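Local coordinates for branched-chain-amino-acid aminotransferase (Pseudomonas aeruginosa, PDB 6NST) that transfers the amino group between leucine, isoleucine or valine and 2-oxoglutarate, using pyridoxal 5'-phosphate as cofactor, in branched-chain amino acid biosynthesis, at the interface of chains A and B. Coordinates in Å, arbitrary orientation; residue numbers count along the deposited sequence, not the author numbering. Chains: chain A/B, Branched-chain-amino-acid aminotransferase.

The interface of chains A and B. Residues chain A 242, 244, 247; chain B 68, 156-159.
The short helix 243-247 of chain A, with A:Thr242 in the loop just before it, meets the loop residues B:Met156 to B:Arg158 and the C-terminal end of helix 55-68 of chain B. A:Asp244 makes most of the contact. Its chi1 of 48° sets the carboxylate between its own backbone N and carbonyl carbon and directs it at the chain B loop, where OD1 accepts a hydrogen bond from the backbone N of B:Arg158 at 2.7 Å. That N-H arrives on the syn side, 16° out of the carboxylate plane. The other oxygen, OD2, takes the hydroxyl OG1 of A:Thr242 from above the plane at 2.8 Å, a bond within chain A that helps fix the carboxylate's rotation. On the apolar side, CB of A:Asp244 packs against CG2 of B:Ile68 at 3.6 Å, while the bent side chain of B:Met156 brings SD to 3.9 Å from that CB. B:Arg158 crosses the aspartate at about a right angle, its CG 3.6 Å from CG of A:Asp244. Its NE stays 5.0 Å from OD2 of A:Asp244, and no salt bridge forms. B:Arg158 is poorly ordered, so its outer atoms are placed approximately, and its NE bond to A:Thr242 OG1 is weak. The patch is small and belongs to a contact of the deposited hexameric assembly; the structure alone does not show whether it matters in solution. A water ties the same carboxylate to the loop a second time: its oxygen lies 2.9 Å from OD2 of A:Asp244 and pairs with B:Thr157 through both the backbone N and the hydroxyl OG1.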
ATOM      1  N   THR A 242     -12.037  -2.283 -12.251  1.00  9.28           N
ATOM      2  CA  THR A 242     -11.528  -0.925 -12.156  1.00 12.15           C
ATOM      3  C   THR A 242     -12.655   0.073 -12.407  1.00 11.98           C
ATOM      4  O   THR A 242     -13.727  -0.271 -12.912  1.00 14.43           O
ATOM      5  CB  THR A 242     -10.388  -0.704 -13.147  1.00 14.64           C
ATOM      6  OG1 THR A 242     -10.896  -0.798 -14.484  1.00 21.77           O
ATOM      7  CG2 THR A 242      -9.306  -1.753 -12.947  1.00 12.85           C
ATOM      8  N   ASP A 244     -12.685   2.567 -14.560  1.00 13.00           N
ATOM      9  CA  ASP A 244     -12.905   2.807 -15.979  1.00 16.39           C
ATOM     10  C   ASP A 244     -13.508   1.601 -16.684  1.00 18.29           C
ATOM     11  O   ASP A 244     -14.064   1.752 -17.777  1.00 17.87           O
ATOM     12  CB  ASP A 244     -11.601   3.246 -16.659  1.00 10.40           C
ATOM     13  CG  ASP A 244     -10.414   2.365 -16.306  1.00 20.96           C
ATOM     14  OD1 ASP A 244      -9.555   2.156 -17.191  1.00 17.59           O
ATOM     15  OD2 ASP A 244     -10.329   1.888 -15.154  1.00 19.69           O
ATOM     16  N   TYR A 247     -17.036   2.468 -16.636  1.00 11.86           N
ATOM     17  CA  TYR A 247     -17.390   3.502 -17.606  1.00 17.63           C
ATOM     18  C   TYR A 247     -17.841   2.896 -18.931  1.00 13.54           C
ATOM     19  O   TYR A 247     -18.742   3.429 -19.589  1.00 18.41           O
ATOM     20  CB  TYR A 247     -16.204   4.442 -17.847  1.00  8.85           C
ATOM     21  CG  TYR A 247     -15.727   5.246 -16.653  1.00  8.68           C
ATOM     22  CD1 TYR A 247     -16.490   5.353 -15.495  1.00  8.83           C
ATOM     23  CD2 TYR A 247     -14.502   5.909 -16.694  1.00  8.42           C
ATOM     24  CE1 TYR A 247     -16.043   6.093 -14.410  1.00  8.76           C
ATOM     25  CE2 TYR A 247     -14.050   6.648 -15.618  1.00  8.35           C
ATOM     26  CZ  TYR A 247     -14.824   6.736 -14.477  1.00 15.95           C
ATOM     27  OH  TYR A 247     -14.375   7.475 -13.405  1.00 13.11           O
TER
ATOM     28  N   ILE B  68     -13.676   6.537 -21.947  1.00 18.66           N
ATOM     29  CA  ILE B  68     -13.061   6.578 -20.624  1.00 12.89           C
ATOM     30  C   ILE B  68     -12.472   7.956 -20.351  1.00 13.96           C
ATOM     31  O   ILE B  68     -12.610   8.500 -19.248  1.00 12.34           O
ATOM     32  CB  ILE B  68     -11.999   5.469 -20.501  1.00 15.45           C
ATOM     33  CG1 ILE B  68     -12.674   4.095 -20.468  1.00 19.08           C
ATOM     34  CG2 ILE B  68     -11.135   5.685 -19.272  1.00 11.31           C
ATOM     35  CD1 ILE B  68     -11.721   2.926 -20.381  1.00 12.69           C
ATOM     36  N   MET B 156      -6.002   5.386 -16.110  1.00 20.09           N
ATOM     37  CA  MET B 156      -7.089   4.514 -16.542  1.00 19.59           C
ATOM     38  C   MET B 156      -6.481   3.356 -17.320  1.00 21.04           C
ATOM     39  O   MET B 156      -6.127   3.493 -18.495  1.00 22.17           O
ATOM     40  CB  MET B 156      -8.106   5.300 -17.360  1.00 14.99           C
ATOM     41  CG  MET B 156      -8.662   6.536 -16.640  1.00 13.04           C
ATOM     42  SD  MET B 156      -9.633   6.193 -15.148  1.00 22.53           S
ATOM     43  CE  MET B 156      -8.406   6.329 -13.845  1.00 19.93           C
ATOM     44  N   THR B 157      -6.350   2.207 -16.652  1.00 19.90           N
ATOM     45  CA  THR B 157      -5.619   1.084 -17.225  1.00 17.64           C
ATOM     46  C   THR B 157      -6.398   0.364 -18.317  1.00 15.73           C
ATOM     47  O   THR B 157      -5.788  -0.332 -19.135  1.00 20.44           O
ATOM     48  CB  THR B 157      -5.222   0.096 -16.127  1.00 20.99           C
ATOM     49  OG1 THR B 157      -6.398  -0.467 -15.532  1.00 23.86           O
ATOM     50  CG2 THR B 157      -4.402   0.799 -15.052  1.00 26.30           C
ATOM     51  N   ARG B 158      -7.724   0.507 -18.359  1.00 27.94           N
ATOM     52  CA  ARG B 158      -8.488  -0.099 -19.444  1.00 26.32           C
ATOM     53  C   ARG B 158      -8.415   0.717 -20.726  1.00 22.85           C
ATOM     54  O   ARG B 158      -8.659   0.170 -21.807  1.00 21.59           O
ATOM     55  CB  ARG B 158      -9.956  -0.286 -19.042  1.00 23.74           C
ATOM     56  CG  ARG B 158     -10.168  -0.957 -17.691  1.00 40.95           C
ATOM     57  CD  ARG B 158      -9.333  -2.219 -17.541  1.00 51.16           C
ATOM     58  NE  ARG B 158      -9.691  -2.970 -16.343  1.00 58.12           N
ATOM     59  CZ  ARG B 158      -8.968  -3.965 -15.841  1.00 60.39           C
ATOM     60  NH1 ARG B 158      -7.836  -4.324 -16.430  1.00 57.41           N
ATOM     61  NH2 ARG B 158      -9.374  -4.597 -14.746  1.00 63.21           N
ATOM     62  N   ALA B 159      -8.084   2.002 -20.631  1.00 21.19           N
ATOM     63  CA  ALA B 159      -7.959   2.860 -21.798  1.00 18.81           C
ATOM     64  C   ALA B 159      -6.532   2.824 -22.326  1.00 14.76           C
ATOM     65  O   ALA B 159      -5.569   2.849 -21.556  1.00 25.45           O
ATOM     66  CB  ALA B 159      -8.354   4.298 -21.458  1.00 13.04           C
TER
HETATM   67  O   HOH W   1      -7.641   1.780 -14.208  1.00 11.86           O